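Uncharacterized protein (Bordetella pertussis, PDB 3FVV) probably removes the phosphate from L-histidinol phosphate to give histidinol, as a magnesium-dependent hydrolase of the HAD superfamily and SerB family. Local coordinates at residues A[4-15]-A[104-115]. Residues are numbered along the deposited sequence; the frame is centred on the assembly and turned at random.
Sequences RRLALFDLDHTL and HLAAGDLCALVT. With SO4 (sulfate ion), chain C.
Two neighbouring parallel strands of a HAD-type Rossmannoid sheet, 5-9 and 110-115, pair in register from Leu6 with Leu110 to Phe9 with Leu113, and the C-terminal ends of these strands lead into what is probably the phosphate site. Their ladder of five backbone bonds begins with Leu110 N to Arg5 O and ends with Val114 N to Phe9 O. Beyond it, Asp10 and Asp12 match the DxD of HAD motif I, and Thr115 ends the second strand in the place of the motif II Thr/Ser. Both converge on a sulfate, consistent with a phosphate pocket: its O1 accepts from Asp12 N at 3.0 Å, nearly straight (174°), from Leu11 N, and from Thr115 OG1 at 2.9 Å. Ala116 N and Lys160 NZ also donate to the sulfate.

At the other end, Arg5 holds Asp109 side-on in a salt bridge. Arg5 NE donates to Asp109 OD1 (3.1 Å), and Arg5 NH2 to the syn lone pair of Asp109 OD2 (2.8 Å). The guanidinium and carboxylate planes stand 54° apart; a bend at chi3 (-43°) turns the group to the acid. Asp109 OD2 also accepts from His104 ND1 at 2.7 Å, within the imidazole plane. This bond and that of His104 NE2 with Tyr184 OH together fix the ring's rotation, while Ala7 CB makes a CH-pi contact over one face. Arg4 stretches out: Arg4 NE donates a hydrogen bond to Gly108 O (2.8 Å) in the guanidinium plane, and Leu110 CB lies over one guanidinium face.

Strand 180-185, which carries Tyr184, pairs with the other edge of strand 5-9; Phe9 packs on helix 95-106, and Leu11 and Leu113 on helix 119-128.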
ATOM      1  N   ARG A   4     -14.728  -6.901 -19.466  1.00 31.23           N
ATOM      2  CA  ARG A   4     -14.204  -6.145 -18.333  1.00 28.83           C
ATOM      3  C   ARG A   4     -12.671  -6.285 -18.112  1.00 25.57           C
ATOM      4  O   ARG A   4     -12.068  -7.294 -18.448  1.00 25.16           O
ATOM      5  CB  ARG A   4     -14.962  -6.501 -17.067  1.00 29.54           C
ATOM      6  CG  ARG A   4     -14.855  -5.378 -16.068  1.00 32.97           C
ATOM      7  CD  ARG A   4     -15.639  -5.636 -14.821  1.00 36.32           C
ATOM      8  NE  ARG A   4     -15.777  -4.371 -14.093  1.00 41.53           N
ATOM      9  CZ  ARG A   4     -16.349  -4.234 -12.892  1.00 42.99           C
ATOM     10  NH1 ARG A   4     -16.844  -5.312 -12.254  1.00 42.50           N
ATOM     11  NH2 ARG A   4     -16.420  -3.019 -12.331  1.00 40.56           N
ATOM     12  N   ARG A   5     -12.039  -5.245 -17.590  1.00 21.55           N
ATOM     13  CA  ARG A   5     -10.627  -5.329 -17.232  1.00 19.60           C
ATOM     14  C   ARG A   5     -10.464  -5.147 -15.723  1.00 17.65           C
ATOM     15  O   ARG A   5     -11.352  -4.620 -15.050  1.00 16.09           O
ATOM     16  CB  ARG A   5      -9.813  -4.336 -18.034  1.00 18.87           C
ATOM     17  CG  ARG A   5     -10.216  -4.443 -19.567  1.00 19.99           C
ATOM     18  CD  ARG A   5      -9.620  -3.382 -20.398  1.00 21.19           C
ATOM     19  NE  ARG A   5      -9.711  -2.094 -19.707  1.00 26.13           N
ATOM     20  CZ  ARG A   5      -9.112  -0.994 -20.145  1.00 28.26           C
ATOM     21  NH1 ARG A   5      -8.444  -1.030 -21.309  1.00 31.72           N
ATOM     22  NH2 ARG A   5      -9.209   0.146 -19.470  1.00 22.14           N
ATOM     23  N   LEU A   6      -9.353  -5.635 -15.202  1.00 16.49           N
ATOM     24  CA  LEU A   6      -9.018  -5.461 -13.784  1.00 15.66           C
ATOM     25  C   LEU A   6      -7.882  -4.437 -13.726  1.00 15.26           C
ATOM     26  O   LEU A   6      -6.915  -4.502 -14.527  1.00 13.66           O
ATOM     27  CB  LEU A   6      -8.542  -6.768 -13.206  1.00 15.93           C
ATOM     28  CG  LEU A   6      -8.204  -6.838 -11.727  1.00 13.55           C
ATOM     29  CD1 LEU A   6      -9.427  -6.620 -10.915  1.00  9.81           C
ATOM     30  CD2 LEU A   6      -7.523  -8.217 -11.515  1.00 10.86           C
ATOM     31  N   ALA A   7      -7.984  -3.517 -12.772  1.00 12.80           N
ATOM     32  CA  ALA A   7      -6.923  -2.573 -12.569  1.00 12.07           C
ATOM     33  C   ALA A   7      -6.482  -2.518 -11.118  1.00 12.05           C
ATOM     34  O   ALA A   7      -7.239  -2.083 -10.229  1.00 13.93           O
ATOM     35  CB  ALA A   7      -7.411  -1.127 -13.070  1.00 11.27           C
ATOM     36  N   LEU A   8      -5.232  -2.878 -10.885  1.00 11.79           N
ATOM     37  CA  LEU A   8      -4.646  -2.914  -9.570  1.00 12.29           C
ATOM     38  C   LEU A   8      -3.588  -1.811  -9.471  1.00 12.84           C
ATOM     39  O   LEU A   8      -2.740  -1.636 -10.371  1.00 12.49           O
ATOM     40  CB  LEU A   8      -3.968  -4.273  -9.327  1.00 12.31           C
ATOM     41  CG  LEU A   8      -4.913  -5.485  -9.567  1.00 12.67           C
ATOM     42  CD1 LEU A   8      -4.108  -6.824  -9.409  1.00 10.89           C
ATOM     43  CD2 LEU A   8      -6.140  -5.470  -8.690  1.00 12.22           C
ATOM     44  N   PHE A   9      -3.622  -1.117  -8.339  1.00 12.26           N
ATOM     45  CA  PHE A   9      -2.689  -0.064  -8.034  1.00 12.53           C
ATOM     46  C   PHE A   9      -1.915  -0.299  -6.760  1.00 12.50           C
ATOM     47  O   PHE A   9      -2.485  -0.471  -5.707  1.00 12.07           O
ATOM     48  CB  PHE A   9      -3.454   1.244  -7.942  1.00 11.67           C
ATOM     49  CG  PHE A   9      -4.276   1.517  -9.124  1.00 12.95           C
ATOM     50  CD1 PHE A   9      -3.714   2.096 -10.247  1.00 10.82           C
ATOM     51  CD2 PHE A   9      -5.607   1.162  -9.140  1.00 11.69           C
ATOM     52  CE1 PHE A   9      -4.465   2.342 -11.349  1.00 11.28           C
ATOM     53  CE2 PHE A   9      -6.396   1.414 -10.239  1.00 14.54           C
ATOM     54  CZ  PHE A   9      -5.834   2.037 -11.343  1.00 12.76           C
ATOM     55  N   ASP A  10      -0.604  -0.265  -6.869  1.00 13.65           N
ATOM     56  CA  ASP A  10       0.270  -0.075  -5.700  1.00 13.44           C
ATOM     57  C   ASP A  10       0.036   1.336  -5.125  1.00 12.99           C
ATOM     58  O   ASP A  10      -0.398   2.229  -5.826  1.00 12.84           O
ATOM     59  CB  ASP A  10       1.739  -0.241  -6.153  1.00 14.69           C
ATOM     60  CG  ASP A  10       2.742  -0.160  -4.970  1.00 16.66           C
ATOM     61  OD1 ASP A  10       2.533  -0.923  -3.969  1.00 17.60           O
ATOM     62  OD2 ASP A  10       3.690   0.662  -5.020  1.00 22.39           O
ATOM     63  N   LEU A  11       0.310   1.561  -3.847  1.00 13.97           N
ATOM     64  CA  LEU A  11       0.147   2.887  -3.259  1.00 12.90           C
ATOM     65  C   LEU A  11       1.461   3.671  -3.087  1.00 13.44           C
ATOM     66  O   LEU A  11       1.664   4.699  -3.751  1.00 12.10           O
ATOM     67  CB  LEU A  11      -0.553   2.809  -1.900  1.00 13.87           C
ATOM     68  CG  LEU A  11      -0.775   4.134  -1.181  1.00 13.71           C
ATOM     69  CD1 LEU A  11      -1.668   5.001  -1.987  1.00  9.24           C
ATOM     70  CD2 LEU A  11      -1.385   3.916   0.290  1.00 15.37           C
ATOM     71  N   ASP A  12       2.353   3.187  -2.231  1.00 13.38           N
ATOM     72  CA  ASP A  12       3.468   4.025  -1.784  1.00 13.62           C
ATOM     73  C   ASP A  12       4.453   4.218  -2.898  1.00 13.05           C
ATOM     74  O   ASP A  12       4.949   3.259  -3.431  1.00 12.36           O
ATOM     75  CB  ASP A  12       4.112   3.445  -0.520  1.00 13.81           C
ATOM     76  CG  ASP A  12       3.110   3.336   0.638  1.00 15.05           C
ATOM     77  OD1 ASP A  12       2.380   4.298   0.927  1.00 14.67           O
ATOM     78  OD2 ASP A  12       2.986   2.268   1.235  1.00 20.22           O
ATOM     79  N   HIS A  13       4.667   5.481  -3.280  1.00 13.64           N
ATOM     80  CA  HIS A  13       5.574   5.876  -4.373  1.00 14.54           C
ATOM     81  C   HIS A  13       5.014   5.574  -5.737  1.00 14.96           C
ATOM     82  O   HIS A  13       5.654   5.857  -6.724  1.00 16.68           O
ATOM     83  CB  HIS A  13       6.939   5.231  -4.225  1.00 15.57           C
ATOM     84  CG  HIS A  13       7.619   5.622  -2.957  1.00 20.28           C
ATOM     85  ND1 HIS A  13       8.017   6.913  -2.711  1.00 23.35           N
ATOM     86  CD2 HIS A  13       7.911   4.916  -1.842  1.00 25.65           C
ATOM     87  CE1 HIS A  13       8.559   6.983  -1.509  1.00 24.48           C
ATOM     88  NE2 HIS A  13       8.513   5.784  -0.961  1.00 26.63           N
ATOM     89  N   THR A  14       3.811   5.024  -5.805  1.00 14.63           N
ATOM     90  CA  THR A  14       3.131   4.782  -7.091  1.00 14.58           C
ATOM     91  C   THR A  14       2.031   5.813  -7.232  1.00 13.58           C
ATOM     92  O   THR A  14       2.079   6.634  -8.109  1.00 15.36           O
ATOM     93  CB  THR A  14       2.530   3.343  -7.125  1.00 13.98           C
ATOM     94  OG1 THR A  14       3.613   2.413  -7.151  1.00 19.02           O
ATOM     95  CG2 THR A  14       1.615   3.116  -8.360  1.00 15.41           C
ATOM     96  N   LEU A  15       1.042   5.781  -6.344  1.00 14.03           N
ATOM     97  CA  LEU A  15      -0.027   6.775  -6.390  1.00 14.74           C
ATOM     98  C   LEU A  15       0.285   7.977  -5.512  1.00 14.01           C
ATOM     99  O   LEU A  15      -0.266   9.026  -5.745  1.00 15.66           O
ATOM    100  CB  LEU A  15      -1.383   6.145  -6.056  1.00 14.71           C
ATOM    101  CG  LEU A  15      -2.029   5.185  -7.082  1.00 14.16           C
ATOM    102  CD1 LEU A  15      -3.415   4.813  -6.607  1.00  8.04           C
ATOM    103  CD2 LEU A  15      -2.077   5.811  -8.497  1.00 12.66           C
ATOM    104  N   HIS A 104      -9.305   4.359 -15.313  1.00 12.30           N
ATOM    105  CA  HIS A 104      -9.721   2.944 -15.219  1.00 11.32           C
ATOM    106  C   HIS A 104     -11.128   2.891 -14.623  1.00 11.33           C
ATOM    107  O   HIS A 104     -11.962   2.132 -15.110  1.00 12.90           O
ATOM    108  CB  HIS A 104      -8.758   2.144 -14.412  1.00 11.17           C
ATOM    109  CG  HIS A 104      -7.466   1.862 -15.110  1.00 11.56           C
ATOM    110  ND1 HIS A 104      -7.343   0.863 -16.053  1.00  9.74           N
ATOM    111  CD2 HIS A 104      -6.226   2.384 -14.947  1.00 12.19           C
ATOM    112  CE1 HIS A 104      -6.086   0.814 -16.465  1.00 13.57           C
ATOM    113  NE2 HIS A 104      -5.394   1.747 -15.833  1.00 13.84           N
ATOM    114  N   LEU A 105     -11.453   3.733 -13.649  1.00 11.07           N
ATOM    115  CA  LEU A 105     -12.814   3.734 -13.126  1.00 12.03           C
ATOM    116  C   LEU A 105     -13.834   4.012 -14.214  1.00 11.60           C
ATOM    117  O   LEU A 105     -14.860   3.331 -14.320  1.00 10.86           O
ATOM    118  CB  LEU A 105     -13.017   4.718 -11.935  1.00 11.24           C
ATOM    119  CG  LEU A 105     -12.335   4.299 -10.614  1.00 12.33           C
ATOM    120  CD1 LEU A 105     -12.248   5.483  -9.647  1.00 11.45           C
ATOM    121  CD2 LEU A 105     -13.073   3.131  -9.920  1.00 11.03           C
ATOM    122  N   ALA A 106     -13.532   5.037 -14.994  1.00 11.62           N
ATOM    123  CA  ALA A 106     -14.398   5.517 -16.028  1.00 12.97           C
ATOM    124  C   ALA A 106     -14.557   4.451 -17.128  1.00 12.68           C
ATOM    125  O   ALA A 106     -15.617   4.382 -17.752  1.00 12.59           O
ATOM    126  CB  ALA A 106     -13.904   6.911 -16.604  1.00 11.76           C
ATOM    127  N   ALA A 107     -13.550   3.601 -17.346  1.00 12.20           N
ATOM    128  CA  ALA A 107     -13.701   2.553 -18.377  1.00 11.68           C
ATOM    129  C   ALA A 107     -14.599   1.400 -17.932  1.00 12.42           C
ATOM    130  O   ALA A 107     -14.892   0.500 -18.705  1.00 13.32           O
ATOM    131  CB  ALA A 107     -12.293   2.010 -18.842  1.00 11.14           C
ATOM    132  N   GLY A 108     -15.007   1.403 -16.682  1.00 12.22           N
ATOM    133  CA  GLY A 108     -15.721   0.283 -16.109  1.00 13.40           C
ATOM    134  C   GLY A 108     -14.801  -0.747 -15.456  1.00 12.82           C
ATOM    135  O   GLY A 108     -15.242  -1.807 -15.123  1.00 13.01           O
ATOM    136  N   ASP A 109     -13.517  -0.477 -15.320  1.00 12.42           N
ATOM    137  CA  ASP A 109     -12.593  -1.491 -14.821  1.00 12.56           C
ATOM    138  C   ASP A 109     -12.945  -1.803 -13.367  1.00 12.94           C
ATOM    139  O   ASP A 109     -13.492  -0.944 -12.665  1.00 15.08           O
ATOM    140  CB  ASP A 109     -11.138  -1.051 -14.986  1.00 13.11           C
ATOM    141  CG  ASP A 109     -10.723  -0.908 -16.481  1.00 17.07           C
ATOM    142  OD1 ASP A 109     -11.555  -1.351 -17.346  1.00 14.31           O
ATOM    143  OD2 ASP A 109      -9.582  -0.384 -16.769  1.00 16.14           O
ATOM    144  N   LEU A 110     -12.711  -3.038 -12.935  1.00 13.02           N
ATOM    145  CA  LEU A 110     -12.741  -3.375 -11.507  1.00 13.75           C
ATOM    146  C   LEU A 110     -11.417  -2.891 -10.888  1.00 13.06           C
ATOM    147  O   LEU A 110     -10.391  -3.384 -11.257  1.00 14.16           O
ATOM    148  CB  LEU A 110     -12.906  -4.881 -11.299  1.00 13.83           C
ATOM    149  CG  LEU A 110     -12.842  -5.362  -9.843  1.00 16.67           C
ATOM    150  CD1 LEU A 110     -13.915  -4.624  -9.023  1.00 14.75           C
ATOM    151  CD2 LEU A 110     -12.930  -6.932  -9.734  1.00 16.04           C
ATOM    152  N   CYS A 111     -11.454  -1.952  -9.959  1.00 13.15           N
ATOM    153  CA  CYS A 111     -10.235  -1.286  -9.429  1.00 14.00           C
ATOM    154  C   CYS A 111     -10.016  -1.570  -7.931  1.00 13.93           C
ATOM    155  O   CYS A 111     -10.944  -1.532  -7.148  1.00 13.95           O
ATOM    156  CB  CYS A 111     -10.319   0.229  -9.610  1.00 13.59           C
ATOM    157  SG  CYS A 111     -10.434   0.703 -11.336  1.00 17.98           S
ATOM    158  N   ALA A 112      -8.745  -1.829  -7.575  1.00 14.37           N
ATOM    159  CA  ALA A 112      -8.326  -2.154  -6.223  1.00 12.49           C
ATOM    160  C   ALA A 112      -6.952  -1.535  -5.979  1.00 13.03           C
ATOM    161  O   ALA A 112      -6.061  -1.504  -6.885  1.00 14.45           O
ATOM    162  CB  ALA A 112      -8.231  -3.691  -6.029  1.00 12.58           C
ATOM    163  N   LEU A 113      -6.783  -1.076  -4.744  1.00 11.72           N
ATOM    164  CA  LEU A 113      -5.509  -0.671  -4.206  1.00 13.11           C
ATOM    165  C   LEU A 113      -4.875  -1.877  -3.493  1.00 12.81           C
ATOM    166  O   LEU A 113      -5.521  -2.509  -2.629  1.00 11.36           O
ATOM    167  CB  LEU A 113      -5.706   0.534  -3.280  1.00 12.18           C
ATOM    168  CG  LEU A 113      -4.534   1.385  -2.808  1.00 15.89           C
ATOM    169  CD1 LEU A 113      -3.869   2.192  -3.905  1.00 17.20           C
ATOM    170  CD2 LEU A 113      -5.005   2.364  -1.683  1.00 14.25           C
ATOM    171  N   VAL A 114      -3.637  -2.208  -3.902  1.00 12.20           N
ATOM    172  CA  VAL A 114      -2.931  -3.358  -3.355  1.00 11.32           C
ATOM    173  C   VAL A 114      -1.624  -2.908  -2.724  1.00 12.21           C
ATOM    174  O   VAL A 114      -0.654  -2.562  -3.448  1.00 12.70           O
ATOM    175  CB  VAL A 114      -2.646  -4.436  -4.455  1.00 11.98           C
ATOM    176  CG1 VAL A 114      -2.245  -5.761  -3.766  1.00  7.37           C
ATOM    177  CG2 VAL A 114      -3.863  -4.629  -5.365  1.00  9.70           C
ATOM    178  N   THR A 115      -1.577  -2.928  -1.393  1.00 11.94           N
ATOM    179  CA  THR A 115      -0.523  -2.258  -0.659  1.00 12.49           C
ATOM    180  C   THR A 115      -0.115  -2.989   0.625  1.00 13.08           C
ATOM    181  O   THR A 115      -0.957  -3.510   1.343  1.00 11.89           O
ATOM    182  CB  THR A 115      -0.989  -0.797  -0.315  1.00 13.68           C
ATOM    183  OG1 THR A 115      -0.013  -0.151   0.500  1.00 13.35           O
ATOM    184  CG2 THR A 115      -2.319  -0.819   0.417  1.00 11.91           C
TER
HETATM  185  S   SO4 C 233       3.234  -0.459  -0.946  1.00 25.07           S
HETATM  186  O1  SO4 C 233       2.054   0.363  -1.414  1.00 21.78           O
HETATM  187  O2  SO4 C 233       2.963  -1.948  -0.936  1.00 17.15           O
HETATM  188  O3  SO4 C 233       4.349  -0.026  -1.773  1.00 24.98           O
HETATM  189  O4  SO4 C 233       3.579  -0.131   0.446  1.00 20.50           O
HETATM  190  O   HOH W   1     -13.516  -2.730 -18.073  1.00 20.29           O